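Local coordinates for protein endo-1,4-beta-xylanase (PDB 1H12) that hydrolyses internal beta-1,4 linkages of xylan as a cold-adapted family 8 glycoside hydrolase, and probably also acts on cellulose-type beta-glucans, at residues W100-K104 with A105-N109; Q227-T230 with K231-L235; K237-F240 with T241-G245; Q271-P274 with G275-E279; L385-L388 with A389-V393. All blocks are in the same frame, centred on the assembly; numbering follows the deposited sequence. Where two conformers were deposited one is given.

Contact 1: W100-K104 with A105-N109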
loop_
_atom_site.group_PDB
_atom_site.type_symbol
_atom_site.label_atom_id
_atom_site.label_comp_id
_atom_site.label_asym_id
_atom_site.label_seq_id
_atom_site.Cartn_x
_atom_site.Cartn_y
_atom_site.Cartn_z
ATOM N N TRP A 100 4.694 -15.426 -4.239
ATOM C CA TRP A 100 5.743 -14.942 -5.134
ATOM C C TRP A 100 5.874 -15.858 -6.361
ATOM O O TRP A 100 6.036 -15.389 -7.483
ATOM C CB TRP A 100 7.075 -14.776 -4.391
ATOM C CG TRP A 100 8.195 -14.314 -5.241
ATOM C CD1 TRP A 100 9.397 -14.910 -5.353
ATOM C CD2 TRP A 100 8.211 -13.209 -6.175
ATOM N NE1 TRP A 100 10.169 -14.267 -6.283
ATOM C CE2 TRP A 100 9.455 -13.214 -6.795
ATOM C CE3 TRP A 100 7.302 -12.197 -6.554
ATOM C CZ2 TRP A 100 9.771 -12.322 -7.824
ATOM C CZ3 TRP A 100 7.629 -11.314 -7.536
ATOM C CH2 TRP A 100 8.854 -11.375 -8.188
ATOM N N ARG A 101 5.717 -17.180 -6.145
ATOM C CA ARG A 101 5.783 -18.082 -7.261
ATOM C C ARG A 101 4.733 -17.737 -8.300
ATOM O O ARG A 101 4.971 -17.775 -9.521
ATOM C CB ARG A 101 5.595 -19.528 -6.777
ATOM C CG ARG A 101 6.037 -20.588 -7.788
ATOM C CD ARG A 101 5.698 -22.028 -7.373
ATOM N NE ARG A 101 6.201 -22.292 -6.034
ATOM C CZ ARG A 101 5.477 -22.330 -4.916
ATOM N NH1 ARG A 101 4.156 -22.429 -4.943
ATOM N NH2 ARG A 101 6.106 -22.313 -3.736
ATOM N N PHE A 102 3.517 -17.427 -7.830
ATOM C CA PHE A 102 2.432 -17.038 -8.730
ATOM C C PHE A 102 2.755 -15.774 -9.478
ATOM O O PHE A 102 2.538 -15.649 -10.689
ATOM C CB PHE A 102 1.162 -16.844 -7.905
ATOM C CG PHE A 102 -0.063 -16.518 -8.729
ATOM C CD1 PHE A 102 -0.333 -15.208 -9.154
ATOM C CD2 PHE A 102 -0.939 -17.524 -9.085
ATOM C CE1 PHE A 102 -1.418 -14.951 -9.929
ATOM C CE2 PHE A 102 -2.048 -17.231 -9.870
ATOM C CZ PHE A 102 -2.269 -15.957 -10.289
ATOM N N ALA A 103 3.246 -14.777 -8.772
ATOM C CA ALA A 103 3.529 -13.472 -9.389
ATOM C C ALA A 103 4.577 -13.642 -10.493
ATOM O O ALA A 103 4.389 -13.136 -11.613
ATOM C CB ALA A 103 4.020 -12.486 -8.338
ATOM N N LYS A 104 5.676 -14.301 -10.171
ATOM C CA LYS A 104 6.751 -14.420 -11.103
ATOM C C LYS A 104 6.362 -15.232 -12.340
ATOM O O LYS A 104 6.783 -14.926 -13.450
ATOM C CB LYS A 104 8.000 -14.955 -10.371
ATOM C CG LYS A 104 9.266 -14.910 -11.085
ATOM C CD LYS A 104 10.462 -15.364 -10.109
ATOM C CE LYS A 104 11.730 -15.320 -10.848
ATOM N NZ LYS A 104 12.748 -15.845 -9.981
ATOM N N ALA A 105 5.525 -16.246 -12.150
ATOM C CA ALA A 105 5.118 -17.105 -13.250
ATOM C C ALA A 105 4.030 -16.468 -14.110
ATOM O O ALA A 105 4.061 -16.619 -15.333
ATOM C CB ALA A 105 4.590 -18.435 -12.739
ATOM N N TYR A 106 3.050 -15.847 -13.478
ATOM C CA TYR A 106 1.809 -15.511 -14.148
ATOM C C TYR A 106 1.544 -14.010 -14.282
ATOM O O TYR A 106 0.878 -13.601 -15.235
ATOM C CB TYR A 106 0.638 -16.201 -13.450
ATOM C CG TYR A 106 0.773 -17.675 -13.320
ATOM C CD1 TYR A 106 0.955 -18.487 -14.423
ATOM C CD2 TYR A 106 0.743 -18.311 -12.091
ATOM C CE1 TYR A 106 1.087 -19.857 -14.309
ATOM C CE2 TYR A 106 0.886 -19.666 -11.972
ATOM C CZ TYR A 106 1.080 -20.440 -13.088
ATOM O OH TYR A 106 1.205 -21.812 -12.941
ATOM N N GLN A 107 2.000 -13.189 -13.338
ATOM C CA GLN A 107 1.839 -11.751 -13.455
ATOM C C GLN A 107 2.911 -11.087 -14.286
ATOM O O GLN A 107 2.644 -10.114 -15.003
ATOM C CB GLN A 107 1.692 -11.096 -12.068
ATOM C CG GLN A 107 0.413 -11.481 -11.380
ATOM C CD GLN A 107 0.337 -11.044 -9.911
ATOM O OE1 GLN A 107 1.308 -11.179 -9.167
ATOM N NE2 GLN A 107 -0.843 -10.580 -9.496
ATOM N N LYS A 108 4.151 -11.569 -14.200
ATOM C CA LYS A 108 5.257 -10.925 -14.893
ATOM C C LYS A 108 5.046 -10.969 -16.399
ATOM O O LYS A 108 4.891 -12.072 -16.974
ATOM C CB LYS A 108 6.561 -11.618 -14.543
ATOM C CG LYS A 108 7.756 -10.924 -15.107
ATOM C CD LYS A 108 9.049 -11.757 -14.920
ATOM C CE LYS A 108 10.160 -11.242 -15.786
ATOM N NZ LYS A 108 11.352 -12.108 -15.693
ATOM N N ASN A 109 5.164 -9.851 -17.070
ATOM C CA ASN A 109 5.224 -9.824 -18.541
ATOM C C ASN A 109 6.630 -10.225 -18.959
ATOM O O ASN A 109 7.634 -9.812 -18.360
ATOM C CB ASN A 109 4.929 -8.429 -19.068
ATOM C CG ASN A 109 3.520 -7.957 -18.841
ATOM O OD1 ASN A 109 3.316 -6.757 -18.408
ATOM N ND2 ASN A 109 2.550 -8.730 -19.160
#
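Tyr-106 turns the edge of its ring onto the face of Phe-102, one helical turn earlier. The centroids lie 5.1 Å apart and the planes meet at 63°, an edge-to-face pair. Tyr-106 CD2 does the touching, 3.5 Å from Phe-102 CD2 and near the rim of that ring. With CG opposite the backbone N (chi1 -177°), the Phe-102 ring leans forward along the helix, toward Tyr-106 and Gln-107. Gln-107 CG comes 4.2 Å from Phe-102 CE1, with the amide plane nearly upright against the ring. Replacing Phe-102 with alanine would probably leave the Tyr-106 edge without its aromatic face and open a gap beside Gln-107. Tyr-63 and Leu-126 of the neighbouring sheet also pack against Phe-102. In the backbone, Ala-103 O accepts from both Gln-107 N (2.9 Å) and Lys-108 N (3.0 Å). This shared carbonyl goes with a wider pi-type turn. The arrangement is an i to i+4 aromatic pair at the C-terminal end of helix 93-107.

Contact 2: Q227-T230 with K231-L235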
loop_
_atom_site.group_PDB
_atom_site.type_symbol
_atom_site.label_atom_id
_atom_site.label_comp_id
_atom_site.label_asym_id
_atom_site.label_seq_id
_atom_site.Cartn_x
_atom_site.Cartn_y
_atom_site.Cartn_z
ATOM N N GLN A 227 17.737 9.791 -3.617
ATOM C CA GLN A 227 17.177 10.918 -4.316
ATOM C C GLN A 227 15.672 10.684 -4.573
ATOM O O GLN A 227 14.875 11.632 -4.471
ATOM C CB GLN A 227 17.898 11.114 -5.622
ATOM C CG GLN A 227 19.327 11.644 -5.405
ATOM C CD GLN A 227 20.269 11.294 -6.529
ATOM O OE1 GLN A 227 19.851 10.980 -7.642
ATOM N NE2 GLN A 227 21.570 11.370 -6.237
ATOM N N VAL A 228 15.283 9.460 -4.918
ATOM C CA VAL A 228 13.854 9.145 -5.074
ATOM C C VAL A 228 13.143 9.427 -3.755
ATOM O O VAL A 228 12.041 9.982 -3.737
ATOM C CB VAL A 228 13.672 7.678 -5.531
ATOM C CG1 VAL A 228 12.218 7.293 -5.544
ATOM C CG2 VAL A 228 14.233 7.474 -6.940
ATOM N N ALA A 229 13.737 9.027 -2.624
ATOM C CA ALA A 229 13.120 9.290 -1.327
ATOM C C ALA A 229 12.878 10.777 -1.094
ATOM O O ALA A 229 11.783 11.186 -0.692
ATOM C CB ALA A 229 13.949 8.689 -0.216
ATOM N N THR A 230 13.898 11.597 -1.340
ATOM C CA THR A 230 13.760 13.017 -1.132
ATOM C C THR A 230 12.728 13.606 -2.058
ATOM O O THR A 230 11.899 14.446 -1.648
ATOM C CB THR A 230 15.141 13.678 -1.347
ATOM O OG1 THR A 230 16.040 13.172 -0.395
ATOM C CG2 THR A 230 15.048 15.216 -1.211
ATOM N N LYS A 231 12.724 13.209 -3.317
ATOM C CA LYS A 231 11.781 13.742 -4.286
ATOM C C LYS A 231 10.366 13.281 -3.938
ATOM O O LYS A 231 9.416 14.019 -4.261
ATOM C CB LYS A 231 12.162 13.309 -5.693
ATOM C CG LYS A 231 13.308 14.148 -6.274
ATOM C CD LYS A 231 13.574 13.801 -7.714
ATOM C CE LYS A 231 14.562 14.671 -8.399
ATOM N NZ LYS A 231 14.933 14.143 -9.797
ATOM N N SER A 232 10.217 12.121 -3.322
ATOM C CA SER A 232 8.903 11.624 -2.961
ATOM C C SER A 232 8.322 12.444 -1.800
ATOM O O SER A 232 7.143 12.811 -1.815
ATOM C CB SER A 232 8.978 10.152 -2.636
ATOM O OG SER A 232 7.698 9.646 -2.300
ATOM N N ARG A 233 9.158 12.711 -0.811
ATOM C CA ARG A 233 8.711 13.591 0.268
ATOM C C ARG A 233 8.353 14.974 -0.291
ATOM O O ARG A 233 7.377 15.582 0.162
ATOM C CB ARG A 233 9.729 13.658 1.393
ATOM C CG ARG A 233 9.964 12.315 2.064
ATOM C CD ARG A 233 10.702 12.382 3.377
ATOM N NE ARG A 233 10.855 11.075 3.927
ATOM C CZ ARG A 233 11.850 10.237 3.662
ATOM N NH1 ARG A 233 12.950 10.620 3.010
ATOM N NH2 ARG A 233 11.763 8.996 4.078
ATOM N N THR A 234 9.130 15.488 -1.235
ATOM C CA THR A 234 8.818 16.772 -1.826
ATOM C C THR A 234 7.492 16.729 -2.561
ATOM O O THR A 234 6.669 17.643 -2.441
ATOM C CB THR A 234 9.965 17.228 -2.704
ATOM O OG1 THR A 234 11.104 17.419 -1.903
ATOM C CG2 THR A 234 9.596 18.569 -3.435
ATOM N N LEU A 235 7.255 15.674 -3.320
ATOM C CA LEU A 235 5.989 15.531 -4.035
ATOM C C LEU A 235 4.822 15.520 -3.045
ATOM O O LEU A 235 3.818 16.204 -3.256
ATOM C CB LEU A 235 6.029 14.252 -4.909
ATOM C CG LEU A 235 4.791 13.863 -5.708
ATOM C CD1 LEU A 235 3.693 13.244 -4.913
ATOM C CD2 LEU A 235 4.268 14.993 -6.523
HETATM O O HOH W 1 14.035 13.357 2.445
#
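This is a regular alpha-helical stretch in the middle of helix 219-243, with side chains meeting one turn apart. Ala-229 and Arg-233 face the same side. Arg-233 NH1 passes 3.9 Å from Ala-229 CB, a loose contact made obliquely to the guanidinium plane. The Arg-233 chain is extended from CG to NE, with CG opposite the carbonyl carbon (chi1 -62°). Its CG therefore leans on Ala-229 O at 3.5 Å while the guanidinium reaches back past the Ala-229 methyl. A water lies in the guanidinium plane at its edge and accepts from Arg-233 NH1 at 3.0 Å. The same water is only weakly linked to Thr-230 OG1. The backbone carries the i to i+4 ladder. Arg-233 N bonds to Ala-229 O at 3.0 Å with a nearly straight N-H (169°), and Lys-231 N bonds to Gln-227 O at 2.9 Å. Lys-231 also lays its CB and CG against that carbonyl. Outward, Arg-233 NH2 forms salt bridges with Asp-210 and Asp-292, so its charge is probably balanced by two acids. These tie the helix to helices 206-215 and 283-296, while Val-228 and Ser-232 pack on Tyr-209 of helix 206-215.

Contact 3: K237-F240 with T241-G245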
loop_
_atom_site.group_PDB
_atom_site.type_symbol
_atom_site.label_atom_id
_atom_site.label_comp_id
_atom_site.label_asym_id
_atom_site.label_seq_id
_atom_site.Cartn_x
_atom_site.Cartn_y
_atom_site.Cartn_z
ATOM N N LYS A 237 4.750 16.609 0.098
ATOM C CA LYS A 237 4.629 17.935 0.716
ATOM C C LYS A 237 3.933 18.896 -0.198
ATOM O O LYS A 237 3.054 19.650 0.228
ATOM C CB LYS A 237 6.038 18.481 1.051
ATOM C CG LYS A 237 6.744 17.880 2.121
ATOM C CD LYS A 237 8.136 18.582 2.414
ATOM C CE LYS A 237 9.252 17.696 1.915
ATOM N NZ LYS A 237 9.231 16.359 2.630
ATOM N N ASN A 238 4.331 18.914 -1.445
ATOM C CA ASN A 238 3.715 19.810 -2.424
ATOM C C ASN A 238 2.246 19.482 -2.624
ATOM O O ASN A 238 1.410 20.382 -2.729
ATOM C CB ASN A 238 4.480 19.754 -3.743
ATOM C CG ASN A 238 5.833 20.430 -3.701
ATOM O OD1 ASN A 238 6.116 21.226 -2.785
ATOM N ND2 ASN A 238 6.675 20.145 -4.722
ATOM N N HIS A 239 1.930 18.188 -2.736
ATOM C CA HIS A 239 0.539 17.784 -2.898
ATOM C C HIS A 239 -0.295 18.232 -1.719
ATOM O O HIS A 239 -1.394 18.777 -1.901
ATOM C CB HIS A 239 0.493 16.261 -3.063
ATOM C CG HIS A 239 -0.858 15.734 -3.447
ATOM N ND1 HIS A 239 -1.477 16.063 -4.622
ATOM C CD2 HIS A 239 -1.707 14.920 -2.789
ATOM C CE1 HIS A 239 -2.664 15.419 -4.658
ATOM N NE2 HIS A 239 -2.837 14.727 -3.549
ATOM N N PHE A 240 0.196 18.024 -0.520
ATOM C CA PHE A 240 -0.535 18.448 0.664
ATOM C C PHE A 240 -0.698 19.949 0.743
ATOM O O PHE A 240 -1.717 20.433 1.228
ATOM C CB PHE A 240 0.012 17.796 1.937
ATOM C CG PHE A 240 -0.519 16.402 2.125
ATOM C CD1 PHE A 240 -1.814 16.224 2.550
ATOM C CD2 PHE A 240 0.264 15.257 1.856
ATOM C CE1 PHE A 240 -2.345 14.963 2.702
ATOM C CE2 PHE A 240 -0.264 14.005 2.017
ATOM C CZ PHE A 240 -1.572 13.865 2.423
ATOM N N THR A 241 0.274 20.714 0.293
ATOM C CA THR A 241 0.117 22.164 0.201
ATOM C C THR A 241 -0.999 22.498 -0.776
ATOM O O THR A 241 -1.834 23.347 -0.497
ATOM C CB THR A 241 1.439 22.799 -0.223
ATOM O OG1 THR A 241 2.454 22.556 0.767
ATOM C CG2 THR A 241 1.309 24.327 -0.427
ATOM N N LYS A 242 -1.009 21.861 -1.912
ATOM C CA LYS A 242 -1.982 22.143 -2.958
ATOM C C LYS A 242 -3.376 21.727 -2.586
ATOM O O LYS A 242 -4.326 22.384 -3.027
ATOM C CB LYS A 242 -1.568 21.530 -4.293
ATOM C CG LYS A 242 -0.272 22.105 -4.859
ATOM C CD LYS A 242 -0.433 23.040 -5.754
ATOM C CE LYS A 242 0.895 23.265 -6.627
ATOM N NZ LYS A 242 0.249 23.984 -7.800
ATOM N N VAL A 243 -3.546 20.686 -1.761
ATOM C CA VAL A 243 -4.894 20.301 -1.349
ATOM C C VAL A 243 -5.380 20.980 -0.068
ATOM O O VAL A 243 -6.510 20.772 0.332
ATOM C CB VAL A 243 -5.096 18.772 -1.257
ATOM C CG1 VAL A 243 -4.829 18.121 -2.585
ATOM C CG2 VAL A 243 -4.299 18.128 -0.138
ATOM N N SER A 244 -4.499 21.786 0.537
ATOM C CA SER A 244 -4.951 22.482 1.764
ATOM C C SER A 244 -5.974 23.548 1.472
ATOM O O SER A 244 -5.890 24.276 0.515
ATOM C CB SER A 244 -3.715 23.115 2.434
ATOM O OG SER A 244 -4.084 23.809 3.609
ATOM N N GLY A 245 -6.963 23.625 2.344
ATOM C CA GLY A 245 -8.013 24.661 2.222
ATOM C C GLY A 245 -8.780 24.518 0.934
ATOM O O GLY A 245 -8.827 23.460 0.262
HETATM O O HOH W 2 5.061 22.540 -0.463
#
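His-239 sets its CG opposite the backbone N (chi1 -171°), and Val-243 sets CG1 opposite the carbonyl carbon (chi1 -59°). Together these torsions bring the valine methyl over the imidazole. The pair lies in the last turns of helix 219-243 and is an i to i+4 CH-pi contact. Val-243 CG1 is 4.2 Å from the centroid of the His-239 ring and 19° off its normal. It sits nearest CE1, toward the rim of the face. The other branch, Val-243 CG2, serves Phe-240 instead, 4.1 Å from its CD1 and oblique to that ring. One valine thus spans two aromatic side chains. An alanine in place of Val-243 would probably leave that face of His-239 without its methyl cover and open a gap beside Phe-240. The imidazole is held by other means too. Its ND1 bonds to Gly-260 O and its NE2 to Thr-253 N, which fix its rotation and join the helix to the following loop. Phe-240 packs on Val-285, Ile-286 and Val-289 of helix 283-296. Val-243 N closes the turn on His-239 O at 2.9 Å. On the outer side, a water links two side chains across the turn. It donates to Asn-238 OD1 at 2.9 Å and lies 2.9 Å from Thr-241 OG1.

Contact 4: Q271-P274 with G275-E279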
loop_
_atom_site.group_PDB
_atom_site.type_symbol
_atom_site.label_atom_id
_atom_site.label_comp_id
_atom_site.label_asym_id
_atom_site.label_seq_id
_atom_site.Cartn_x
_atom_site.Cartn_y
_atom_site.Cartn_z
ATOM N N GLN A 271 -9.587 5.772 -17.804
ATOM C CA GLN A 271 -9.420 6.284 -16.427
ATOM C C GLN A 271 -10.665 5.981 -15.664
ATOM O O GLN A 271 -11.795 6.248 -16.061
ATOM C CB GLN A 271 -9.178 7.773 -16.500
ATOM C CG GLN A 271 -8.980 8.449 -15.188
ATOM C CD GLN A 271 -8.697 9.930 -15.336
ATOM O OE1 GLN A 271 -8.886 10.726 -14.313
ATOM N NE2 GLN A 271 -8.262 10.321 -16.459
ATOM N N ALA A 272 -10.490 5.431 -14.449
ATOM C CA ALA A 272 -11.660 4.946 -13.722
ATOM C C ALA A 272 -12.489 6.036 -13.035
ATOM O O ALA A 272 -13.670 5.909 -12.896
ATOM C CB ALA A 272 -11.149 3.972 -12.574
ATOM N N ASN A 273 -11.857 7.112 -12.571
ATOM C CA ASN A 273 -12.498 8.172 -11.766
ATOM C C ASN A 273 -11.788 9.465 -12.071
ATOM O O ASN A 273 -10.602 9.423 -12.432
ATOM C CB ASN A 273 -12.272 7.824 -10.203
ATOM C CG ASN A 273 -12.997 6.665 -9.782
ATOM O OD1 ASN A 273 -14.263 6.615 -9.920
ATOM N ND2 ASN A 273 -12.294 5.697 -9.340
ATOM N N PRO A 274 -12.436 10.602 -11.805
ATOM C CA PRO A 274 -11.752 11.893 -11.929
ATOM C C PRO A 274 -10.492 11.952 -11.098
ATOM O O PRO A 274 -10.406 11.388 -9.997
ATOM C CB PRO A 274 -12.789 12.901 -11.465
ATOM C CG PRO A 274 -14.093 12.214 -11.786
ATOM C CD PRO A 274 -13.836 10.773 -11.435
ATOM N N GLY A 275 -9.495 12.671 -11.609
ATOM C CA GLY A 275 -8.216 12.727 -10.917
ATOM C C GLY A 275 -8.195 13.369 -9.554
ATOM O O GLY A 275 -7.347 13.038 -8.727
ATOM N N GLN A 276 -9.163 14.250 -9.322
ATOM C CA GLN A 276 -9.184 15.033 -8.089
ATOM C C GLN A 276 -10.010 14.373 -7.025
ATOM O O GLN A 276 -10.147 14.918 -5.911
ATOM C CB GLN A 276 -9.663 16.479 -8.311
ATOM C CG GLN A 276 -11.176 16.683 -8.411
ATOM C CD GLN A 276 -11.800 16.281 -9.683
ATOM O OE1 GLN A 276 -11.115 15.866 -10.637
ATOM N NE2 GLN A 276 -13.101 16.451 -9.789
ATOM N N TRP A 277 -10.562 13.202 -7.289
ATOM C CA TRP A 277 -11.273 12.517 -6.221
ATOM C C TRP A 277 -10.314 11.969 -5.184
ATOM O O TRP A 277 -9.279 11.400 -5.509
ATOM C CB TRP A 277 -12.042 11.303 -6.785
ATOM C CG TRP A 277 -13.326 11.640 -7.452
ATOM C CD1 TRP A 277 -13.776 12.864 -7.826
ATOM C CD2 TRP A 277 -14.369 10.725 -7.778
ATOM N NE1 TRP A 277 -15.037 12.754 -8.367
ATOM C CE2 TRP A 277 -15.418 11.459 -8.316
ATOM C CE3 TRP A 277 -14.499 9.374 -7.665
ATOM C CZ2 TRP A 277 -16.619 10.885 -8.724
ATOM C CZ3 TRP A 277 -15.724 8.789 -8.056
ATOM C CH2 TRP A 277 -16.733 9.585 -8.569
ATOM N N TYR A 278 -10.714 12.132 -3.913
ATOM C CA TYR A 278 -10.236 11.297 -2.840
ATOM C C TYR A 278 -11.054 10.042 -2.937
ATOM O O TYR A 278 -12.263 10.040 -2.644
ATOM C CB TYR A 278 -10.403 11.998 -1.487
ATOM C CG TYR A 278 -10.211 11.126 -0.278
ATOM C CD1 TYR A 278 -8.972 10.913 0.273
ATOM C CD2 TYR A 278 -11.278 10.487 0.304
ATOM C CE1 TYR A 278 -8.822 10.112 1.411
ATOM C CE2 TYR A 278 -11.145 9.710 1.410
ATOM C CZ TYR A 278 -9.922 9.517 1.992
ATOM O OH TYR A 278 -9.821 8.730 3.125
ATOM N N GLU A 279 -10.449 8.971 -3.407
ATOM C CA GLU A 279 -11.114 7.703 -3.648
ATOM C C GLU A 279 -10.244 6.576 -3.098
ATOM O O GLU A 279 -9.424 6.771 -2.204
ATOM C CB GLU A 279 -11.531 7.579 -5.126
ATOM C CG GLU A 279 -10.440 7.841 -6.124
ATOM C CD GLU A 279 -9.136 7.115 -5.826
ATOM O OE1 GLU A 279 -8.898 5.982 -6.320
ATOM O OE2 GLU A 279 -8.365 7.698 -5.007
HETATM O O HOH W 3 -9.399 5.603 -8.828
#
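Pro-274 lays its ring over one face of the Trp-277 indole. Pro-274 CD stands 3.7 Å from the centroid of the Trp-277 five-membered ring and 17° off its normal, a CH-pi contact. Trp-277 holds CG opposite its own carbonyl carbon (chi1 -79°), which folds the indole back over the proline. Asn-273 brings its amide to the six-membered part of the indole. Asn-273 OD1 lies 3.2 Å from Trp-277 CZ3, obliquely, with the two planes 22° apart. The backbone makes a type I beta turn from Pro-274 to Trp-277. Trp-277 N donates to Pro-274 O at 3.3 Å, from above the carbonyl plane. Gln-276 OE1 comes 3.5 Å from Pro-274 CB while accepting from Gly-265 N. A water accepts from Asn-273 ND2 and donates to Glu-279 OE1 at 2.6 Å. Glu-279 also receives the amides of Asp-281 and Ala-282. The chemistry divides the turn: CH-pi packing holds the proline to the indole, and a water relays the asparagine amide to a buried carboxylate.

Contact 5: L385-L388 with A389-V393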
loop_
_atom_site.group_PDB
_atom_site.type_symbol
_atom_site.label_atom_id
_atom_site.label_comp_id
_atom_site.label_asym_id
_atom_site.label_seq_id
_atom_site.Cartn_x
_atom_site.Cartn_y
_atom_site.Cartn_z
ATOM N N LEU A 385 -6.121 -3.964 3.353
ATOM C CA LEU A 385 -5.684 -2.838 4.161
ATOM C C LEU A 385 -5.792 -3.122 5.630
ATOM O O LEU A 385 -4.947 -2.664 6.414
ATOM C CB LEU A 385 -6.469 -1.576 3.818
ATOM C CG LEU A 385 -6.152 -0.969 2.460
ATOM C CD1 LEU A 385 -7.028 0.282 2.220
ATOM C CD2 LEU A 385 -4.723 -0.630 2.303
ATOM N N TYR A 386 -6.828 -3.841 6.051
ATOM C CA TYR A 386 -6.993 -4.211 7.447
ATOM C C TYR A 386 -5.768 -5.008 7.937
ATOM O O TYR A 386 -5.231 -4.751 9.015
ATOM C CB TYR A 386 -8.292 -5.022 7.577
ATOM C CG TYR A 386 -8.639 -5.394 9.016
ATOM C CD1 TYR A 386 -8.217 -6.568 9.577
ATOM C CD2 TYR A 386 -9.387 -4.548 9.821
ATOM C CE1 TYR A 386 -8.509 -6.936 10.873
ATOM C CE2 TYR A 386 -9.683 -4.895 11.129
ATOM C CZ TYR A 386 -9.236 -6.083 11.653
ATOM O OH TYR A 386 -9.534 -6.454 12.936
ATOM N N MET A 387 -5.315 -5.956 7.127
ATOM C CA MET A 387 -4.120 -6.749 7.462
ATOM C C MET A 387 -2.899 -5.870 7.595
ATOM O O MET A 387 -2.173 -5.949 8.588
ATOM C CB MET A 387 -3.924 -7.828 6.372
ATOM C CG MET A 387 -2.719 -8.710 6.578
ATOM S SD MET A 387 -2.855 -9.970 7.852
ATOM C CE MET A 387 -2.042 -9.218 9.291
ATOM N N LEU A 388 -2.646 -5.008 6.610
ATOM C CA LEU A 388 -1.485 -4.130 6.700
ATOM C C LEU A 388 -1.555 -3.232 7.931
ATOM O O LEU A 388 -0.554 -3.070 8.631
ATOM C CB LEU A 388 -1.360 -3.281 5.428
ATOM C CG LEU A 388 -1.004 -4.031 4.167
ATOM C CD1 LEU A 388 -1.086 -3.067 2.988
ATOM C CD2 LEU A 388 0.363 -4.630 4.235
ATOM N N ALA A 389 -2.721 -2.673 8.198
ATOM C CA ALA A 389 -2.858 -1.780 9.337
ATOM C C ALA A 389 -2.602 -2.530 10.671
ATOM O O ALA A 389 -1.998 -1.988 11.584
ATOM C CB ALA A 389 -4.226 -1.173 9.356
ATOM N N MET A 390 -3.100 -3.771 10.769
ATOM C CA MET A 390 -2.857 -4.543 11.956
ATOM C C MET A 390 -1.375 -4.680 12.242
ATOM O O MET A 390 -0.955 -4.629 13.411
ATOM C CB MET A 390 -3.536 -5.922 11.891
ATOM C CG MET A 390 -5.003 -5.925 12.254
ATOM S SD MET A 390 -5.354 -5.303 13.908
ATOM C CE MET A 390 -4.439 -6.151 14.619
ATOM N N LEU A 391 -0.547 -4.869 11.205
ATOM C CA LEU A 391 0.869 -4.901 11.352
ATOM C C LEU A 391 1.441 -3.538 11.789
ATOM O O LEU A 391 2.273 -3.455 12.721
ATOM C CB LEU A 391 1.553 -5.376 10.060
ATOM C CG LEU A 391 1.109 -6.740 9.613
ATOM C CD1 LEU A 391 1.578 -6.971 8.182
ATOM C CD2 LEU A 391 1.656 -7.829 10.531
ATOM N N HIS A 392 1.004 -2.474 11.132
ATOM C CA HIS A 392 1.494 -1.162 11.418
ATOM C C HIS A 392 1.206 -0.663 12.810
ATOM O O HIS A 392 1.997 0.126 13.333
ATOM C CB HIS A 392 0.924 -0.147 10.424
ATOM C CG HIS A 392 1.617 -0.122 9.108
ATOM N ND1 HIS A 392 2.925 0.268 8.989
ATOM C CD2 HIS A 392 1.148 -0.415 7.864
ATOM C CE1 HIS A 392 3.238 0.191 7.691
ATOM N NE2 HIS A 392 2.181 -0.211 6.982
ATOM N N VAL A 393 0.080 -1.054 13.373
ATOM C CA VAL A 393 -0.342 -0.509 14.681
ATOM C C VAL A 393 0.065 -1.377 15.847
ATOM O O VAL A 393 -0.232 -1.046 16.997
ATOM C CB VAL A 393 -1.862 -0.214 14.737
ATOM C CG1 VAL A 393 -2.299 0.687 13.617
ATOM C CG2 VAL A 393 -2.702 -1.468 14.830
#
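Met-387 and Leu-391 meet at the apolar centre, one turn apart on helix 379-392. The methyl Met-387 CE reaches Leu-391 CG at 4.0 Å, and the two side chains pass at a slant. The methionine gets there by bending at chi2 (75°) and again at chi3, after leaving the backbone with CG opposite N. Met-387 CE also approaches Met-390 CB at 4.5 Å. Next to this, Tyr-386 and Met-390 run side by side, pointing the same way. Met-390 CG touches Tyr-386 CE1 at 3.9 Å. The sulfur Met-390 SD lies 5.1 Å from the centroid of the Tyr-386 ring, 32° off its normal, an oblique Met-aromatic contact. Further out, the backbone ladder is regular. Met-390 N bonds to Tyr-386 O at 2.9 Å, whereas the bond from Leu-391 N to Met-387 O is longer, at 3.3 Å. At the polar edge, His-392 N bonds to Leu-388 O at 3.0 Å. The imidazole carbon His-392 CD2 also comes close to that oxygen, at 3.2 Å, and its ring stacks on Phe-397. All the touching residues are buried, most of them against neighbouring helices. Tyr-386, Met-387 and Met-390 face helix 29-40, Met-387, Leu-388 and Leu-391 face helix 77-89, and Leu-385 and His-392 face helix 283-296.

In the fold
The five contacts follow one another along the chain without interleaving. Contacts 2 and 3 share helix 219-243, their centres about 15 Å apart. Contact 4 follows in the chain, at strand 277-278, and its nearest atoms are about 7 Å from contact 3. Helix 283-296 links contacts 2, 3 and 5, whose side chains all reach it. Helix 77-89 likewise receives side chains from contacts 1 and 5. Contacts 1 and 3 lie on opposite sides of the chain's centre, about 37 Å apart between centres. Contact 5 is the most central, with the side chain of Leu-385 about 9 Å from bound xylose. Four lie on helices and one in a turn, fitting the family 8 (alpha/alpha)6 barrel.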